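Long-range contacts in phosphate-binding protein PstS (Borrelia burgdorferi, PDB 4N13), which binds inorganic phosphate with micromolar affinity as the solute-binding lipoprotein of the PstSACB ABC importer: residues E81-D87 with K223-V229; I90-P95 with G199-L203. The contacts are given in a common frame with arbitrary orientation. Residues are numbered along the deposited sequence.

Contact 1 (E81-D87 with K223-V229); sequences ETVFAYD and KRNLIIV
Two antiparallel strands carrying a classic beta bulge pair in the mixed sheet of a class II periplasmic-binding-protein fold; the short axes run 134° apart and approach to 4.4 Å. Thr82 and Ile228 form a hydrogen-bonded pair (Ile228 N to Thr82 O 2.8 Å), as do Asp87 and Arg224 (Arg224 N to Asp87 O 2.9 Å). Between them Phe84, at phi/psi -132/-5, shifts the register by one: Leu226 O accepts from Phe84 N (2.9 Å) and weakly from Ala85 N (3.5 Å), while Leu226 N donates to Ala85 O (2.8 Å). The bulge leaves Phe84 (chi1 p) on the same side as Leu226 (chi1 and chi2 both m) and Ile228 (mt), with Phe84 CE2 3.8 Å from Leu226 CB and Phe84 CD2 3.6 Å from Ile228 CG1; Met246 of helix 237-246 touches Phe84 and Ile228. Leu226 packs near Thr21, a phosphate-site residue inferred by similarity. Arg224 (mtt) extends away to a salt bridge with Asp145 and a hydrogen bond to Ser142. On the other face the non-hydrogen-bonded pairs are Glu81-Val229, Val83-Ile227 and Tyr86-Asn225: Glu81 (chi1 p) brings OE2 to 3.4 Å from Ile227 CG2, and Val83 (p) sets CB 4.3 Å from the same CG2 of Ile227 (pt). Asn225 (m) OD1 meets the Tyr86 (m) ring edge, 3.2 Å from Tyr86 CD1, and accepts a hydrogen bond from Lys223 NZ at 2.9 Å.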
ATOM      1  N   GLU A  81       0.803  -7.748 -15.952  1.00 11.48           N
ATOM      2  CA  GLU A  81       0.409  -6.642 -15.098  1.00 12.28           C
ATOM      3  C   GLU A  81       1.038  -5.314 -15.490  1.00 11.53           C
ATOM      4  O   GLU A  81       2.133  -5.257 -16.078  1.00 13.99           O
ATOM      5  CB  GLU A  81       0.715  -6.971 -13.638  1.00 16.49           C
ATOM      6  CG  GLU A  81       2.169  -7.248 -13.347  1.00 20.94           C
ATOM      7  CD  GLU A  81       2.862  -6.053 -12.753  1.00 26.74           C
ATOM      8  OE1 GLU A  81       3.877  -6.226 -12.044  1.00 31.37           O
ATOM      9  OE2 GLU A  81       2.368  -4.935 -12.968  1.00 26.30           O
ATOM     10  N   THR A  82       0.320  -4.251 -15.136  1.00  9.99           N
ATOM     11  CA  THR A  82       0.778  -2.881 -15.282  1.00 11.34           C
ATOM     12  C   THR A  82       0.393  -2.146 -14.013  1.00  8.38           C
ATOM     13  O   THR A  82      -0.749  -2.187 -13.605  1.00  9.28           O
ATOM     14  CB  THR A  82       0.077  -2.200 -16.466  1.00 16.26           C
ATOM     15  OG1 THR A  82       0.430  -2.884 -17.668  1.00 20.36           O
ATOM     16  CG2 THR A  82       0.472  -0.728 -16.575  1.00 18.61           C
ATOM     17  N   VAL A  83       1.332  -1.452 -13.396  1.00  9.20           N
ATOM     18  CA  VAL A  83       1.039  -0.685 -12.183  1.00  8.63           C
ATOM     19  C   VAL A  83       0.270   0.585 -12.550  1.00  7.91           C
ATOM     20  O   VAL A  83       0.570   1.238 -13.568  1.00  9.80           O
ATOM     21  CB  VAL A  83       2.344  -0.341 -11.433  1.00  9.48           C
ATOM     22  CG1 VAL A  83       3.227   0.584 -12.219  1.00 12.65           C
ATOM     23  CG2 VAL A  83       2.053   0.294 -10.072  1.00 11.33           C
ATOM     24  N   PHE A  84      -0.723   0.955 -11.728  1.00  7.57           N
ATOM     25  CA  PHE A  84      -1.452   2.209 -11.961  1.00  7.65           C
ATOM     26  C   PHE A  84      -1.612   3.066 -10.714  1.00  8.63           C
ATOM     27  O   PHE A  84      -2.115   4.156 -10.822  1.00 10.14           O
ATOM     28  CB  PHE A  84      -2.829   1.972 -12.604  1.00  8.73           C
ATOM     29  CG  PHE A  84      -3.874   1.500 -11.646  1.00  9.58           C
ATOM     30  CD1 PHE A  84      -4.840   2.363 -11.163  1.00 10.71           C
ATOM     31  CD2 PHE A  84      -3.889   0.186 -11.210  1.00  9.79           C
ATOM     32  CE1 PHE A  84      -5.800   1.924 -10.274  1.00 12.33           C
ATOM     33  CE2 PHE A  84      -4.841  -0.246 -10.312  1.00 11.46           C
ATOM     34  CZ  PHE A  84      -5.796   0.613  -9.858  1.00 12.24           C
ATOM     35  N   ALA A  85      -1.195   2.577  -9.549  1.00  7.17           N
ATOM     36  CA  ALA A  85      -1.301   3.349  -8.317  1.00  7.32           C
ATOM     37  C   ALA A  85      -0.456   2.715  -7.247  1.00  6.70           C
ATOM     38  O   ALA A  85      -0.086   1.547  -7.370  1.00  7.61           O
ATOM     39  CB  ALA A  85      -2.759   3.469  -7.857  1.00  9.17           C
ATOM     40  N   TYR A  86      -0.194   3.477  -6.181  1.00  7.51           N
ATOM     41  CA  TYR A  86       0.563   2.981  -5.034  1.00  7.62           C
ATOM     42  C   TYR A  86      -0.150   3.319  -3.743  1.00  7.75           C
ATOM     43  O   TYR A  86      -0.725   4.410  -3.611  1.00  9.86           O
ATOM     44  CB  TYR A  86       1.958   3.590  -4.968  1.00  9.64           C
ATOM     45  CG  TYR A  86       2.772   3.327  -6.193  1.00 12.02           C
ATOM     46  CD1 TYR A  86       3.478   2.149  -6.341  1.00 12.53           C
ATOM     47  CD2 TYR A  86       2.841   4.264  -7.209  1.00 13.00           C
ATOM     48  CE1 TYR A  86       4.237   1.913  -7.486  1.00 14.75           C
ATOM     49  CE2 TYR A  86       3.581   4.040  -8.336  1.00 17.14           C
ATOM     50  CZ  TYR A  86       4.285   2.877  -8.472  1.00 15.62           C
ATOM     51  OH  TYR A  86       5.017   2.687  -9.630  1.00 20.39           O
ATOM     52  N   ASP A  87      -0.110   2.373  -2.816  1.00  8.49           N
ATOM     53  CA  ASP A  87      -0.622   2.521  -1.464  1.00  9.66           C
ATOM     54  C   ASP A  87       0.571   2.405  -0.539  1.00  9.00           C
ATOM     55  O   ASP A  87       0.977   1.304  -0.133  1.00  9.37           O
ATOM     56  CB  ASP A  87      -1.653   1.418  -1.211  1.00 12.35           C
ATOM     57  CG  ASP A  87      -2.081   1.338   0.216  1.00 18.60           C
ATOM     58  OD1 ASP A  87      -1.964   2.361   0.908  1.00 20.40           O
ATOM     59  OD2 ASP A  87      -2.548   0.252   0.634  1.00 23.43           O
ATOM     60  N   LYS A 223       5.334  -0.044   0.321  1.00  7.39           N
ATOM     61  CA  LYS A 223       4.113   0.255  -0.410  1.00  7.67           C
ATOM     62  C   LYS A 223       3.596  -0.979  -1.088  1.00  8.02           C
ATOM     63  O   LYS A 223       4.364  -1.869  -1.433  1.00  9.68           O
ATOM     64  CB  LYS A 223       4.316   1.362  -1.455  1.00  8.63           C
ATOM     65  CG  LYS A 223       5.058   0.958  -2.735  1.00 10.97           C
ATOM     66  CD  LYS A 223       6.548   0.932  -2.592  1.00 14.04           C
ATOM     67  CE  LYS A 223       7.251   0.711  -3.938  1.00 15.63           C
ATOM     68  NZ  LYS A 223       7.002  -0.678  -4.450  1.00 18.79           N
ATOM     69  N   ARG A 224       2.282  -1.017  -1.278  1.00  7.84           N
ATOM     70  CA  ARG A 224       1.659  -1.958  -2.189  1.00  8.29           C
ATOM     71  C   ARG A 224       1.548  -1.307  -3.552  1.00  7.68           C
ATOM     72  O   ARG A 224       1.199  -0.134  -3.677  1.00  8.65           O
ATOM     73  CB  ARG A 224       0.274  -2.337  -1.694  1.00 11.23           C
ATOM     74  CG  ARG A 224       0.265  -3.073  -0.365  1.00 15.41           C
ATOM     75  CD  ARG A 224      -0.957  -3.924  -0.314  1.00 18.90           C
ATOM     76  NE  ARG A 224      -1.224  -4.628   0.937  1.00 18.71           N
ATOM     77  CZ  ARG A 224      -0.870  -5.886   1.205  1.00 19.04           C
ATOM     78  NH1 ARG A 224      -0.123  -6.586   0.360  1.00 21.22           N
ATOM     79  NH2 ARG A 224      -1.258  -6.446   2.335  1.00 19.40           N
ATOM     80  N   ASN A 225       1.851  -2.085  -4.572  1.00  8.68           N
ATOM     81  CA  ASN A 225       1.708  -1.658  -5.957  1.00  9.31           C
ATOM     82  C   ASN A 225       0.346  -2.123  -6.465  1.00  9.69           C
ATOM     83  O   ASN A 225       0.063  -3.325  -6.482  1.00 11.91           O
ATOM     84  CB  ASN A 225       2.820  -2.287  -6.809  1.00 10.42           C
ATOM     85  CG  ASN A 225       4.209  -1.714  -6.530  1.00 14.97           C
ATOM     86  OD1 ASN A 225       4.391  -0.882  -5.671  1.00 13.98           O
ATOM     87  ND2 ASN A 225       5.198  -2.169  -7.297  1.00 19.50           N
ATOM     88  N   LEU A 226      -0.529  -1.192  -6.819  1.00  8.61           N
ATOM     89  CA  LEU A 226      -1.851  -1.545  -7.337  1.00  8.23           C
ATOM     90  C   LEU A 226      -1.719  -1.776  -8.832  1.00  7.57           C
ATOM     91  O   LEU A 226      -1.256  -0.893  -9.562  1.00  8.50           O
ATOM     92  CB  LEU A 226      -2.867  -0.448  -7.036  1.00 10.16           C
ATOM     93  CG  LEU A 226      -3.600  -0.586  -5.691  1.00 15.34           C
ATOM     94  CD1 LEU A 226      -4.646  -1.694  -5.749  1.00 16.38           C
ATOM     95  CD2 LEU A 226      -2.646  -0.887  -4.560  1.00 15.59           C
ATOM     96  N   ILE A 227      -2.108  -2.965  -9.270  1.00  6.96           N
ATOM     97  CA  ILE A 227      -1.805  -3.429 -10.623  1.00  6.81           C
ATOM     98  C   ILE A 227      -3.067  -3.835 -11.362  1.00  5.75           C
ATOM     99  O   ILE A 227      -4.033  -4.364 -10.794  1.00  7.15           O
ATOM    100  CB  ILE A 227      -0.782  -4.606 -10.641  1.00  7.74           C
ATOM    101  CG1 ILE A 227      -1.251  -5.784  -9.796  1.00  8.80           C
ATOM    102  CG2 ILE A 227       0.585  -4.121 -10.206  1.00  9.76           C
ATOM    103  CD1 ILE A 227      -0.365  -7.002  -9.948  1.00 10.15           C
ATOM    104  N   ILE A 228      -3.034  -3.568 -12.664  1.00  5.86           N
ATOM    105  CA  ILE A 228      -4.025  -3.997 -13.631  1.00  5.66           C
ATOM    106  C   ILE A 228      -3.513  -5.303 -14.215  1.00  5.92           C
ATOM    107  O   ILE A 228      -2.405  -5.353 -14.757  1.00  8.15           O
ATOM    108  CB  ILE A 228      -4.127  -2.967 -14.772  1.00  6.24           C
ATOM    109  CG1 ILE A 228      -4.607  -1.622 -14.233  1.00  7.37           C
ATOM    110  CG2 ILE A 228      -5.034  -3.470 -15.893  1.00  8.33           C
ATOM    111  CD1 ILE A 228      -4.317  -0.464 -15.161  1.00  7.73           C
ATOM    112  N   VAL A 229      -4.319  -6.341 -14.108  1.00  5.87           N
ATOM    113  CA  VAL A 229      -3.949  -7.691 -14.521  1.00  6.82           C
ATOM    114  C   VAL A 229      -4.864  -8.152 -15.649  1.00  6.00           C
ATOM    115  O   VAL A 229      -6.087  -8.078 -15.542  1.00  6.42           O
ATOM    116  CB  VAL A 229      -4.023  -8.686 -13.337  1.00  7.03           C
ATOM    117  CG1 VAL A 229      -3.509 -10.066 -13.746  1.00  7.95           C
ATOM    118  CG2 VAL A 229      -3.247  -8.157 -12.132  1.00  8.65           C
TER

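Contact 2 (I90-P95 with G199-L203); sequences IFITSP and GLNIL
Thr93, Leu200 and Ile202 have the most surface covered where the extended end of strand 80-93 meets residues 199-203 in antiparallel register. Thr93 faces Asn201 as a hydrogen-bonded pair, CA atoms 5.3 Å apart, with Thr93 N to Asn201 O at 2.9 Å and Asn201 N to Thr93 O at 3.2 Å. Its p rotamer sets OG1 to donate to Ser94 O (3.1 Å) and brings Thr93 CG2 within 3.8 Å of Leu203 CD1. Ile202 (mt) opposes Ile92 (pt) as a non-hydrogen-bonded pair, CA atoms 4.5 Å apart; Ile202 CG1 lies 3.9 Å from Ile92 CG2, and Ile202 CD1 lies 4.0 Å from Ile90 CD1. Leu200 (mt) places CD1 3.8 Å from Ile92 CD1, and both side chains reach Ile174 and Thr177 of helix 170-179. Beyond Ile202, Leu203 N donates to Phe91 O (2.9 Å); a water then continues the ladder, accepting from Phe91 N and donating to Leu203 O, each at 2.8 Å. Gly199, with phi/psi 83/22, ends helix 192-197 in a Schellman motif, so the chain passes from helix into the strand pairing through a short turn: a helix-to-strand connection in an alpha/beta lobe of the periplasmic-binding-protein fold.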
ATOM      1  N   ILE A  90       4.286   5.033   5.768  1.00  5.59           N
ATOM      2  CA  ILE A  90       5.463   5.699   6.289  1.00  4.88           C
ATOM      3  C   ILE A  90       5.508   5.505   7.799  1.00  4.72           C
ATOM      4  O   ILE A  90       4.488   5.246   8.444  1.00  5.95           O
ATOM      5  CB  ILE A  90       5.447   7.201   5.925  1.00  6.44           C
ATOM      6  CG1 ILE A  90       4.336   7.946   6.663  1.00  6.55           C
ATOM      7  CG2 ILE A  90       5.277   7.340   4.420  1.00  8.76           C
ATOM      8  CD1 ILE A  90       4.236   9.437   6.325  1.00  9.09           C
ATOM      9  N   PHE A  91       6.712   5.575   8.333  1.00  5.27           N
ATOM     10  CA  PHE A  91       6.955   5.392   9.753  1.00  5.65           C
ATOM     11  C   PHE A  91       7.267   6.728  10.413  1.00  5.09           C
ATOM     12  O   PHE A  91       8.114   7.496   9.934  1.00  6.84           O
ATOM     13  CB  PHE A  91       8.073   4.377   9.954  1.00  6.19           C
ATOM     14  CG  PHE A  91       7.593   2.972   9.735  1.00  7.71           C
ATOM     15  CD1 PHE A  91       7.166   2.213  10.811  1.00  8.43           C
ATOM     16  CD2 PHE A  91       7.453   2.446   8.469  1.00 10.38           C
ATOM     17  CE1 PHE A  91       6.665   0.925  10.636  1.00 10.81           C
ATOM     18  CE2 PHE A  91       6.938   1.147   8.291  1.00 11.81           C
ATOM     19  CZ  PHE A  91       6.568   0.411   9.384  1.00 10.68           C
ATOM     20  N   ILE A  92       6.564   6.998  11.497  1.00  5.94           N
ATOM     21  CA  ILE A  92       6.711   8.236  12.238  1.00  6.38           C
ATOM     22  C   ILE A  92       7.172   7.937  13.653  1.00  6.48           C
ATOM     23  O   ILE A  92       6.847   6.884  14.229  1.00  7.29           O
ATOM     24  CB  ILE A  92       5.414   9.069  12.275  1.00  7.33           C
ATOM     25  CG1 ILE A  92       4.223   8.263  12.776  1.00  8.66           C
ATOM     26  CG2 ILE A  92       5.124   9.617  10.871  1.00  8.42           C
ATOM     27  CD1 ILE A  92       3.028   9.117  13.116  1.00  9.14           C
ATOM     28  N   THR A  93       7.956   8.862  14.210  1.00  6.78           N
ATOM     29  CA  THR A  93       8.437   8.709  15.568  1.00  7.34           C
ATOM     30  C   THR A  93       8.218   9.972  16.351  1.00  7.76           C
ATOM     31  O   THR A  93       8.045  11.071  15.808  1.00  7.55           O
ATOM     32  CB  THR A  93       9.942   8.341  15.640  1.00  9.95           C
ATOM     33  OG1 THR A  93      10.741   9.466  15.297  1.00 12.01           O
ATOM     34  CG2 THR A  93      10.284   7.176  14.739  1.00 10.48           C
ATOM     35  N   SER A  94       8.279   9.827  17.665  1.00  7.18           N
ATOM     36  CA  SER A  94       8.332  11.012  18.505  1.00  9.14           C
ATOM     37  C   SER A  94       9.636  11.788  18.257  1.00 10.48           C
ATOM     38  O   SER A  94      10.618  11.227  17.803  1.00 11.90           O
ATOM     39  CB  SER A  94       8.132  10.631  19.954  1.00 12.45           C
ATOM     40  OG  SER A  94       9.010   9.616  20.318  1.00 12.51           O
ATOM     41  N   PRO A  95       9.616  13.101  18.500  1.00 12.77           N
ATOM     42  CA  PRO A  95      10.728  13.903  17.982  1.00 16.51           C
ATOM     43  C   PRO A  95      12.014  13.890  18.807  1.00 18.22           C
ATOM     44  O   PRO A  95      12.990  14.488  18.390  1.00 21.93           O
ATOM     45  CB  PRO A  95      10.141  15.322  17.923  1.00 18.30           C
ATOM     46  CG  PRO A  95       9.040  15.324  18.930  1.00 16.30           C
ATOM     47  CD  PRO A  95       8.479  13.928  18.936  1.00 14.73           C
ATOM     48  N   GLY A 199       4.380  17.945  14.477  1.00 12.18           N
ATOM     49  CA  GLY A 199       5.738  18.009  14.974  1.00 11.67           C
ATOM     50  C   GLY A 199       6.432  16.664  15.108  1.00  9.74           C
ATOM     51  O   GLY A 199       7.426  16.549  15.823  1.00 11.24           O
ATOM     52  N   LEU A 200       5.964  15.662  14.370  1.00  9.53           N
ATOM     53  CA  LEU A 200       6.571  14.341  14.435  1.00  9.02           C
ATOM     54  C   LEU A 200       7.640  14.210  13.375  1.00  9.90           C
ATOM     55  O   LEU A 200       7.852  15.133  12.609  1.00 13.12           O
ATOM     56  CB  LEU A 200       5.509  13.250  14.305  1.00  8.78           C
ATOM     57  CG  LEU A 200       4.378  13.417  15.320  1.00 10.84           C
ATOM     58  CD1 LEU A 200       3.329  12.319  15.092  1.00 12.71           C
ATOM     59  CD2 LEU A 200       4.874  13.423  16.771  1.00 13.46           C
ATOM     60  N   ASN A 201       8.379  13.106  13.394  1.00  9.44           N
ATOM     61  CA  ASN A 201       9.427  12.855  12.412  1.00  9.69           C
ATOM     62  C   ASN A 201       9.114  11.647  11.553  1.00  7.87           C
ATOM     63  O   ASN A 201       8.821  10.601  12.084  1.00 10.27           O
ATOM     64  CB  ASN A 201      10.774  12.626  13.099  1.00 12.34           C
ATOM     65  CG  ASN A 201      11.950  12.819  12.127  1.00 14.74           C
ATOM     66  OD1 ASN A 201      12.161  13.912  11.606  1.00 18.19           O
ATOM     67  ND2 ASN A 201      12.643  11.744  11.812  1.00 19.16           N
ATOM     68  N   ILE A 202       9.218  11.800  10.234  1.00  6.73           N
ATOM     69  CA  ILE A 202       9.063  10.695   9.301  1.00  6.41           C
ATOM     70  C   ILE A 202      10.435  10.103   9.012  1.00  6.49           C
ATOM     71  O   ILE A 202      11.353  10.814   8.603  1.00  7.77           O
ATOM     72  CB  ILE A 202       8.453  11.180   7.976  1.00  7.13           C
ATOM     73  CG1 ILE A 202       7.063  11.782   8.217  1.00  8.24           C
ATOM     74  CG2 ILE A 202       8.377  10.024   6.976  1.00  8.31           C
ATOM     75  CD1 ILE A 202       6.534  12.617   7.084  1.00 10.42           C
ATOM     76  N   LEU A 203      10.579   8.799   9.201  1.00  6.13           N
ATOM     77  CA  LEU A 203      11.840   8.125   8.961  1.00  6.06           C
ATOM     78  C   LEU A 203      12.095   7.898   7.481  1.00  5.97           C
ATOM     79  O   LEU A 203      11.184   7.571   6.716  1.00  7.22           O
ATOM     80  CB  LEU A 203      11.856   6.758   9.648  1.00  6.69           C
ATOM     81  CG  LEU A 203      11.853   6.760  11.163  1.00  8.09           C
ATOM     82  CD1 LEU A 203      11.745   5.349  11.697  1.00  9.91           C
ATOM     83  CD2 LEU A 203      13.063   7.484  11.745  1.00 12.18           C
TER
HETATM   84  O   HOH W   1       8.817   6.053   6.496  1.00  7.60           O

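Overall arrangement
Both contacts use the long strand 80-93, which pairs through residues 81-87 with 223-229 and, further along, through 90-95 with 199-203; their centres lie 26 Å apart. Contact 1 is nearer the middle of the chain, about 9 Å from its centre against 18 Å for contact 2, and nearer the inferred phosphate site. Both have a largely buried middle and one exposed end, Glu81-Thr82 in contact 1 and Pro95-Gly199 in contact 2. The chemistry differs: contact 1 mixes a bulged ladder and an apolar cluster with charged and amide side chains, while contact 2 rests on a shorter, water-extended ladder and chiefly aliphatic packing against helices 170-179 and 192-197.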